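Local structure of putative lipoprotein (Bacteroides ovatus, 3OQQ) at residues Tyr120-Asn125 with Asp155-Glu160; Glu174-Thr179 with Ala321-Leu326; Leu22-Ser27 with Ala34-Gly39. The protein is of unknown function, but binds calcium ions in the crystal and is probably an extracellular lipoprotein built mainly of antiparallel strands. All blocks are in the same frame, centred on the assembly; numbering follows the deposited sequence.

Interaction 1 (Tyr120-Asn125 with Asp155-Glu160); sequences YLFYHN and DLKVTE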
loop_
_atom_site.group_PDB
_atom_site.type_symbol
_atom_site.label_atom_id
_atom_site.label_comp_id
_atom_site.label_asym_id
_atom_site.label_seq_id
_atom_site.Cartn_x
_atom_site.Cartn_y
_atom_site.Cartn_z
ATOM N N TYR A 120 14.400 11.475 12.313
ATOM C CA TYR A 120 13.000 11.174 12.573
ATOM C C TYR A 120 12.686 9.713 12.354
ATOM O O TYR A 120 12.972 9.165 11.289
ATOM C CB TYR A 120 12.087 12.016 11.672
ATOM C CG TYR A 120 12.302 13.510 11.745
ATOM C CD1 TYR A 120 12.095 14.210 12.933
ATOM C CD2 TYR A 120 12.613 14.245 10.606
ATOM C CE1 TYR A 120 12.252 15.597 12.995
ATOM C CE2 TYR A 120 12.765 15.631 10.655
ATOM C CZ TYR A 120 12.591 16.301 11.853
ATOM O OH TYR A 120 12.742 17.664 11.898
ATOM N N LEU A 121 12.020 9.099 13.325
ATOM C CA LEU A 121 11.603 7.710 13.184
ATOM C C LEU A 121 10.508 7.649 12.101
ATOM O O LEU A 121 9.662 8.543 12.028
ATOM C CB LEU A 121 11.107 7.158 14.547
ATOM C CG LEU A 121 10.597 5.702 14.586
ATOM C CD1 LEU A 121 10.983 5.021 15.869
ATOM C CD2 LEU A 121 9.103 5.648 14.442
ATOM N N PHE A 122 10.547 6.619 11.249
ATOM C CA PHE A 122 9.509 6.465 10.233
ATOM C C PHE A 122 9.119 5.016 10.111
ATOM O O PHE A 122 9.979 4.135 10.195
ATOM C CB PHE A 122 9.894 7.074 8.864
ATOM C CG PHE A 122 11.061 6.471 8.106
ATOM C CD1 PHE A 122 12.360 6.912 8.333
ATOM C CD2 PHE A 122 10.849 5.517 7.115
ATOM C CE1 PHE A 122 13.442 6.374 7.611
ATOM C CE2 PHE A 122 11.918 4.985 6.386
ATOM C CZ PHE A 122 13.210 5.416 6.635
ATOM N N TYR A 123 7.808 4.769 10.008
ATOM C CA TYR A 123 7.239 3.448 9.794
ATOM C C TYR A 123 7.108 3.239 8.293
ATOM O O TYR A 123 6.916 4.213 7.560
ATOM C CB TYR A 123 5.883 3.333 10.484
ATOM C CG TYR A 123 5.975 3.278 11.984
ATOM C CD1 TYR A 123 6.258 2.082 12.643
ATOM C CD2 TYR A 123 5.749 4.412 12.758
ATOM C CE1 TYR A 123 6.345 2.025 14.035
ATOM C CE2 TYR A 123 5.822 4.364 14.151
ATOM C CZ TYR A 123 6.128 3.171 14.785
ATOM O OH TYR A 123 6.201 3.122 16.156
ATOM N N HIS A 124 7.221 1.998 7.824
ATOM C CA HIS A 124 7.138 1.750 6.394
ATOM C C HIS A 124 6.319 0.506 6.104
ATOM O O HIS A 124 6.567 -0.556 6.704
ATOM C CB HIS A 124 8.568 1.607 5.777
ATOM C CG HIS A 124 8.587 1.311 4.301
ATOM N ND1 HIS A 124 9.264 0.223 3.796
ATOM C CD2 HIS A 124 8.031 1.998 3.269
ATOM C CE1 HIS A 124 9.101 0.274 2.480
ATOM N NE2 HIS A 124 8.376 1.335 2.119
ATOM N N ASN A 125 5.346 0.632 5.164
ATOM C CA ASN A 125 4.547 -0.511 4.700
ATOM C C ASN A 125 4.351 -0.411 3.176
ATOM O O ASN A 125 3.994 0.649 2.653
ATOM C CB ASN A 125 3.201 -0.620 5.444
ATOM C CG ASN A 125 2.360 -1.791 5.008
ATOM O OD1 ASN A 125 1.266 -1.630 4.453
ATOM N ND2 ASN A 125 2.852 -3.003 5.220
ATOM N N ASP A 155 3.169 2.272 -1.529
ATOM C CA ASP A 155 4.208 2.483 -0.530
ATOM C C ASP A 155 3.738 3.542 0.411
ATOM O O ASP A 155 3.413 4.644 -0.018
ATOM C CB ASP A 155 5.531 2.908 -1.191
ATOM C CG ASP A 155 6.701 2.790 -0.241
ATOM O OD1 ASP A 155 6.806 3.632 0.687
ATOM O OD2 ASP A 155 7.504 1.854 -0.411
ATOM N N LEU A 156 3.713 3.209 1.691
ATOM C CA LEU A 156 3.310 4.130 2.754
ATOM C C LEU A 156 4.451 4.298 3.753
ATOM O O LEU A 156 5.022 3.309 4.196
ATOM C CB LEU A 156 2.045 3.617 3.475
ATOM C CG LEU A 156 0.714 3.934 2.820
ATOM C CD1 LEU A 156 -0.346 2.902 3.192
ATOM C CD2 LEU A 156 0.245 5.329 3.198
ATOM N N LYS A 157 4.781 5.565 4.090
ATOM C CA LYS A 157 5.793 5.969 5.062
ATOM C C LYS A 157 5.166 7.005 5.979
ATOM O O LYS A 157 4.646 8.013 5.501
ATOM C CB LYS A 157 7.059 6.544 4.392
ATOM C CG LYS A 157 8.172 5.564 4.130
ATOM C CD LYS A 157 9.335 6.226 3.377
ATOM C CE LYS A 157 9.278 6.026 1.869
ATOM N NZ LYS A 157 9.464 4.602 1.454
ATOM N N VAL A 158 5.175 6.742 7.280
ATOM C CA VAL A 158 4.662 7.659 8.286
ATOM C C VAL A 158 5.876 8.089 9.107
ATOM O O VAL A 158 6.490 7.267 9.783
ATOM C CB VAL A 158 3.521 7.046 9.133
ATOM C CG1 VAL A 158 3.207 7.918 10.353
ATOM C CG2 VAL A 158 2.273 6.859 8.284
ATOM N N THR A 159 6.246 9.361 9.003
ATOM C CA THR A 159 7.399 9.940 9.688
ATOM C C THR A 159 6.928 10.726 10.898
ATOM O O THR A 159 5.958 11.489 10.803
ATOM C CB THR A 159 8.131 10.849 8.704
ATOM O OG1 THR A 159 8.409 10.115 7.515
ATOM C CG2 THR A 159 9.404 11.476 9.285
ATOM N N GLU A 160 7.611 10.539 12.031
ATOM C CA GLU A 160 7.311 11.283 13.239
ATOM C C GLU A 160 8.275 12.466 13.299
ATOM O O GLU A 160 9.417 12.306 13.740
ATOM C CB GLU A 160 7.383 10.372 14.469
ATOM C CG GLU A 160 6.302 9.304 14.439
ATOM C CD GLU A 160 6.273 8.346 15.609
ATOM O OE1 GLU A 160 6.975 8.591 16.611
ATOM O OE2 GLU A 160 5.495 7.373 15.551
HETATM O O HOH W 1 10.807 10.614 15.534
#
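Two antiparallel neighbours in a beta sheet, strands 122-125 and 155-160, meet here with their axes 170° apart, Phe122 facing Thr159 and His124 facing Lys157 in non-hydrogen-bonded pairs. Tyr123 and Val158 form a hydrogen-bonded pair, as do Asn125 and Leu156. Beyond Phe122 the N-H of Glu160 continues the pattern with a nearly straight bond to Leu121 O (2.9 Å), and one water accepts from Leu121 N and donates to Glu160 O. On the face of Phe122 and His124, the imidazole, its CG anti to the backbone N (chi1 178°), reaches diagonally to Asp155: NE2 donates to OD2 (2.7 Å), which lies in the ring plane and is met on its syn side, though the donor is tilted 29° out of the carboxylate plane. OD1 of the same carboxylate takes a salt bridge from Lys157 NZ (2.9 Å), whose chain bends at its last two torsions to bring the ammonium back beside the imidazole. With His124 ND1 bonded to Leu36 O, both ring nitrogens are engaged and the ring's rotation is fixed. Lys157 also lays its CG beside Phe122 CD2 (4.0 Å), the two side chains pointing the same way. On the other face, Glu160 OE2 lies in plane at the edge of the Tyr123 ring, 3.3 Å from CE2, while its salt bridge goes to Arg324. Asn125 OD1 is bonded to Tyr154 and Gln333. Strand 36-41 pairs with the far edge of 122-125 and strand 173-184 with that of 155-160, while Ile327 of helix 314-328 covers Tyr123, Asn125 and Val158.

Interaction 2 (Glu174-Thr179 with Ala321-Leu326); sequences EELLLT and AAFREL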
loop_
_atom_site.group_PDB
_atom_site.type_symbol
_atom_site.label_atom_id
_atom_site.label_comp_id
_atom_site.label_asym_id
_atom_site.label_seq_id
_atom_site.Cartn_x
_atom_site.Cartn_y
_atom_site.Cartn_z
ATOM N N GLU A 174 3.395 14.808 12.398
ATOM C CA GLU A 174 3.549 13.580 11.621
ATOM C C GLU A 174 3.378 13.933 10.179
ATOM O O GLU A 174 2.686 14.900 9.836
ATOM C CB GLU A 174 2.515 12.508 12.008
ATOM C CG GLU A 174 2.578 11.982 13.419
ATOM C CD GLU A 174 2.243 12.988 14.499
ATOM O OE1 GLU A 174 1.138 13.575 14.458
ATOM O OE2 GLU A 174 3.106 13.207 15.378
ATOM N N GLU A 175 3.997 13.142 9.337
ATOM C CA GLU A 175 3.900 13.233 7.896
ATOM C C GLU A 175 3.594 11.877 7.380
ATOM O O GLU A 175 3.999 10.884 7.973
ATOM C CB GLU A 175 5.200 13.737 7.286
ATOM C CG GLU A 175 5.221 15.227 7.061
ATOM C CD GLU A 175 6.411 15.661 6.238
ATOM O OE1 GLU A 175 6.772 14.937 5.276
ATOM O OE2 GLU A 175 6.971 16.738 6.547
ATOM N N LEU A 176 2.878 11.837 6.288
ATOM C CA LEU A 176 2.520 10.624 5.584
ATOM C C LEU A 176 2.933 10.815 4.151
ATOM O O LEU A 176 2.610 11.845 3.558
ATOM C CB LEU A 176 1.003 10.369 5.701
ATOM C CG LEU A 176 0.490 9.065 5.128
ATOM C CD1 LEU A 176 -0.486 8.468 6.041
ATOM C CD2 LEU A 176 -0.147 9.256 3.749
ATOM N N LEU A 177 3.703 9.872 3.621
ATOM C CA LEU A 177 4.069 9.850 2.218
ATOM C C LEU A 177 3.516 8.557 1.610
ATOM O O LEU A 177 3.920 7.453 2.020
ATOM C CB LEU A 177 5.591 9.975 1.992
ATOM C CG LEU A 177 6.059 10.094 0.533
ATOM C CD1 LEU A 177 5.667 11.457 -0.047
ATOM C CD2 LEU A 177 7.582 9.935 0.445
ATOM N N LEU A 178 2.571 8.703 0.657
ATOM C CA LEU A 178 1.978 7.591 -0.069
ATOM C C LEU A 178 2.295 7.647 -1.553
ATOM O O LEU A 178 2.080 8.675 -2.190
ATOM C CB LEU A 178 0.445 7.556 0.103
ATOM C CG LEU A 178 -0.344 6.623 -0.860
ATOM C CD1 LEU A 178 -0.251 5.178 -0.450
ATOM C CD2 LEU A 178 -1.780 7.021 -0.965
ATOM N N THR A 179 2.731 6.510 -2.120
ATOM C CA THR A 179 2.853 6.391 -3.559
ATOM C C THR A 179 1.933 5.291 -3.969
ATOM O O THR A 179 1.745 4.332 -3.217
ATOM C CB THR A 179 4.282 6.208 -4.097
ATOM O OG1 THR A 179 4.893 5.036 -3.569
ATOM C CG2 THR A 179 5.145 7.442 -3.923
ATOM N N ALA A 321 -1.949 8.560 16.873
ATOM C CA ALA A 321 -2.469 7.205 16.730
ATOM C C ALA A 321 -3.089 7.020 15.328
ATOM O O ALA A 321 -2.884 5.981 14.717
ATOM C CB ALA A 321 -3.499 6.928 17.817
ATOM N N ALA A 322 -3.802 8.046 14.807
ATOM C CA ALA A 322 -4.417 8.017 13.465
ATOM C C ALA A 322 -3.356 7.850 12.356
ATOM O O ALA A 322 -3.566 7.061 11.441
ATOM C CB ALA A 322 -5.206 9.285 13.232
ATOM N N PHE A 323 -2.214 8.579 12.446
ATOM C CA PHE A 323 -1.113 8.426 11.481
ATOM C C PHE A 323 -0.458 7.059 11.638
ATOM O O PHE A 323 -0.185 6.405 10.640
ATOM C CB PHE A 323 -0.050 9.528 11.639
ATOM C CG PHE A 323 -0.408 10.813 10.942
ATOM C CD1 PHE A 323 -0.064 11.018 9.609
ATOM C CD2 PHE A 323 -1.075 11.832 11.622
ATOM C CE1 PHE A 323 -0.395 12.209 8.962
ATOM C CE2 PHE A 323 -1.406 13.027 10.971
ATOM C CZ PHE A 323 -1.086 13.193 9.638
ATOM N N ARG A 324 -0.241 6.621 12.885
ATOM C CA ARG A 324 0.435 5.345 13.178
ATOM C C ARG A 324 -0.368 4.123 12.741
ATOM O O ARG A 324 0.199 3.212 12.130
ATOM C CB ARG A 324 0.760 5.226 14.662
ATOM C CG ARG A 324 2.049 5.912 15.072
ATOM C CD ARG A 324 2.293 5.683 16.552
ATOM N NE ARG A 324 3.410 6.481 17.045
ATOM C CZ ARG A 324 3.658 6.714 18.327
ATOM N NH1 ARG A 324 2.865 6.214 19.267
ATOM N NH2 ARG A 324 4.700 7.454 18.681
ATOM N N GLU A 325 -1.679 4.114 13.040
ATOM C CA GLU A 325 -2.607 3.031 12.723
ATOM C C GLU A 325 -2.767 2.819 11.220
ATOM O O GLU A 325 -3.197 1.738 10.826
ATOM C CB GLU A 325 -3.978 3.283 13.379
ATOM C CG GLU A 325 -4.015 2.860 14.835
ATOM C CD GLU A 325 -4.080 1.360 15.025
ATOM O OE1 GLU A 325 -5.197 0.794 14.952
ATOM O OE2 GLU A 325 -3.004 0.743 15.196
ATOM N N LEU A 326 -2.410 3.803 10.370
ATOM C CA LEU A 326 -2.484 3.570 8.919
ATOM C C LEU A 326 -1.423 2.553 8.482
ATOM O O LEU A 326 -1.632 1.831 7.502
ATOM C CB LEU A 326 -2.351 4.874 8.093
ATOM C CG LEU A 326 -3.490 5.866 8.285
ATOM C CD1 LEU A 326 -3.150 7.194 7.677
ATOM C CD2 LEU A 326 -4.788 5.331 7.705
#
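Strand 174-179 and helix 321-326 run in roughly the same direction, their axes 30° apart and 9.1 Å at closest approach, and Glu174 and Phe323 form the nearest CA pair. No hydrogen bond joins the two; the contact is made mainly by side chains. The Phe323 ring lies under Glu174, whose CB sits over one face in a CH-pi contact, 3.7 Å from the ring centroid and displaced toward the rim. Leu176 CB approaches the same ring at its edge, in plane, 4.0 Å from CE1, and the ring is thus held from two directions by one strand. Farther along, Leu176 CD1 meets Leu326 CD1 at 3.4 Å, a tight methyl contact between side chains crossing at about a right angle. The Glu174 chain is bent at chi2 (66°), and its OE1 comes to 4.0 Å from Phe323 CD2. OE2 of this buried carboxylate takes a salt bridge from Arg316 and a hydrogen bond from His162. Strand 174-179 is hydrogen-bonded to 150-161 at one edge and 298-307 at the other, and the helix packs on the face of Glu174 and Leu176: Phe323 also touches Val158 and Leu200, while Leu197 of strand 190-198 packs against both Leu176 and Leu326.

Interaction 3 (Leu22-Ser27 with Ala34-Gly39); sequences LVNVYS and ASLLVG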
loop_
_atom_site.group_PDB
_atom_site.type_symbol
_atom_site.label_atom_id
_atom_site.label_comp_id
_atom_site.label_asym_id
_atom_site.label_seq_id
_atom_site.Cartn_x
_atom_site.Cartn_y
_atom_site.Cartn_z
ATOM N N LEU A 22 21.088 5.956 14.995
ATOM C CA LEU A 22 19.764 5.437 14.664
ATOM C C LEU A 22 19.877 4.148 13.850
ATOM O O LEU A 22 20.869 3.932 13.138
ATOM C CB LEU A 22 18.934 6.497 13.939
ATOM C CG LEU A 22 18.934 7.887 14.588
ATOM C CD1 LEU A 22 18.167 8.857 13.750
ATOM C CD2 LEU A 22 18.347 7.844 15.969
ATOM N N VAL A 23 18.895 3.251 14.032
ATOM C CA VAL A 23 18.943 1.934 13.409
ATOM C C VAL A 23 17.788 1.732 12.406
ATOM O O VAL A 23 16.768 2.414 12.460
ATOM C CB VAL A 23 18.983 0.795 14.483
ATOM C CG1 VAL A 23 20.222 0.916 15.380
ATOM C CG2 VAL A 23 17.703 0.759 15.329
ATOM N N ASN A 24 17.951 0.741 11.534
ATOM C CA ASN A 24 16.931 0.358 10.570
ATOM C C ASN A 24 16.551 -1.086 10.819
ATOM O O ASN A 24 17.428 -1.897 11.078
ATOM C CB ASN A 24 17.441 0.575 9.163
ATOM C CG ASN A 24 17.661 2.030 8.861
ATOM O OD1 ASN A 24 16.809 2.879 9.112
ATOM N ND2 ASN A 24 18.830 2.358 8.365
ATOM N N VAL A 25 15.239 -1.391 10.813
ATOM C CA VAL A 25 14.724 -2.743 11.054
ATOM C C VAL A 25 14.069 -3.243 9.765
ATOM O O VAL A 25 13.261 -2.521 9.173
ATOM C CB VAL A 25 13.761 -2.789 12.266
ATOM C CG1 VAL A 25 13.260 -4.212 12.527
ATOM C CG2 VAL A 25 14.427 -2.197 13.517
ATOM N N TYR A 26 14.443 -4.459 9.323
ATOM C CA TYR A 26 13.966 -5.088 8.075
ATOM C C TYR A 26 13.325 -6.451 8.343
ATOM O O TYR A 26 13.701 -7.125 9.307
ATOM C CB TYR A 26 15.163 -5.302 7.104
ATOM C CG TYR A 26 15.937 -4.042 6.768
ATOM C CD1 TYR A 26 16.954 -3.580 7.602
ATOM C CD2 TYR A 26 15.677 -3.332 5.603
ATOM C CE1 TYR A 26 17.633 -2.398 7.323
ATOM C CE2 TYR A 26 16.351 -2.143 5.312
ATOM C CZ TYR A 26 17.339 -1.690 6.167
ATOM O OH TYR A 26 18.034 -0.545 5.861
ATOM N N SER A 27 12.390 -6.880 7.485
ATOM C CA SER A 27 11.771 -8.212 7.622
ATOM C C SER A 27 12.632 -9.284 6.905
ATOM O O SER A 27 12.319 -10.471 6.986
ATOM C CB SER A 27 10.355 -8.197 7.052
ATOM O OG SER A 27 10.385 -7.847 5.677
ATOM N N ALA A 34 12.422 -2.168 0.263
ATOM C CA ALA A 34 11.113 -2.815 0.288
ATOM C C ALA A 34 10.863 -3.549 1.615
ATOM O O ALA A 34 9.736 -3.536 2.121
ATOM C CB ALA A 34 11.009 -3.801 -0.862
ATOM N N SER A 35 11.915 -4.179 2.177
ATOM C CA SER A 35 11.802 -4.979 3.399
ATOM C C SER A 35 11.930 -4.130 4.682
ATOM O O SER A 35 11.715 -4.672 5.766
ATOM C CB SER A 35 12.825 -6.119 3.386
ATOM O OG SER A 35 14.108 -5.704 3.822
ATOM N N LEU A 36 12.260 -2.805 4.572
ATOM C CA LEU A 36 12.327 -1.926 5.746
ATOM C C LEU A 36 10.941 -1.819 6.384
ATOM O O LEU A 36 9.946 -1.563 5.690
ATOM C CB LEU A 36 12.839 -0.533 5.364
ATOM C CG LEU A 36 13.291 0.359 6.506
ATOM C CD1 LEU A 36 14.558 1.049 6.154
ATOM C CD2 LEU A 36 12.226 1.411 6.833
ATOM N N LEU A 37 10.882 -2.049 7.692
ATOM C CA LEU A 37 9.650 -1.968 8.487
ATOM C C LEU A 37 9.605 -0.651 9.262
ATOM O O LEU A 37 8.569 -0.001 9.315
ATOM C CB LEU A 37 9.594 -3.140 9.458
ATOM C CG LEU A 37 9.578 -4.529 8.842
ATOM C CD1 LEU A 37 9.848 -5.552 9.898
ATOM C CD2 LEU A 37 8.238 -4.807 8.134
ATOM N N VAL A 38 10.740 -0.269 9.867
ATOM C CA VAL A 38 10.860 0.962 10.652
ATOM C C VAL A 38 12.304 1.477 10.460
ATOM O O VAL A 38 13.257 0.697 10.500
ATOM C CB VAL A 38 10.405 0.793 12.144
ATOM C CG1 VAL A 38 11.302 -0.149 12.923
ATOM C CG2 VAL A 38 10.270 2.135 12.859
ATOM N N GLY A 39 12.417 2.758 10.121
ATOM C CA GLY A 39 13.690 3.417 9.856
ATOM C C GLY A 39 14.030 4.496 10.856
ATOM O O GLY A 39 13.135 5.021 11.531
#
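A classic beta bulge interrupts the hairpin of strands 23-26 and 36-41 where Leu37 and Val38 both face Val25. The carbonyl of Val25 takes two N-H groups: a nearly straight bond from Leu37 N (2.8 Å) and a weak one from Val38 N (3.5 Å). Its own N-H is spent on Val38 O (2.9 Å), so both backbone polar groups of Val25 are satisfied by the opposite strand. Nearer the turn, Ser27 N donates to Ser35 O (2.9 Å), which also receives the CA-H of Tyr26. Side-chain oxygens look to neighbouring residues instead: Asn24 OD1 lies 3.3 Å from Gly39 CA and accepts from the N-H of Asp40, while Ser35 OG is bonded to Ser32 O. That hydroxyl oxygen comes in at the edge of the Tyr26 ring, near its plane, 3.4 Å from CD2. Tyr26 CG stands anti to its carbonyl carbon (chi1 -56°), and the ring crosses Leu36 obliquely, with CE2 3.8 Å from Leu36 CD1. An alanine in place of Tyr26 would probably open a gap beside Leu36 and leave its CD1 methyl without the ring that packs against it. On the opposite face Val25 and Val38 lie side by side, Val38 CG1 touching Val25 CB at 3.7 Å. Leu37 CD1 reaches Ser27 CB. Leu36 O accepts from His124 ND1 of the next strand. Strand 59-65 pairs with the far edge of 23-26, and strand 122-131 with that of 36-41; Leu49 and Leu51 of strand 46-54 cover Val38, while Val53 of the same strand packs on Leu37.

Overall arrangement
The three contacts follow one run of antiparallel strands, 23-26, 36-41, 122-131, 150-161 and 173-184. Interactions 1 and 3 join neighbours by backbone bonds, regular in interaction 1 and bulged in interaction 3, and meet through strands 36-41 and 122-131. Interaction 2 differs in kind: it sets a helix on that run through apolar and CH-pi contacts, with no hydrogen bond between the segments. It touches interaction 1 through the Glu160-Arg324 salt bridge and Val158 against Phe323, but keeps about 9 Å (nearest atoms) from interaction 3. Interactions 2 and 3 are buried; interaction 1 is partly so, with its charged cluster on one face and its helix-covered side chains on the other.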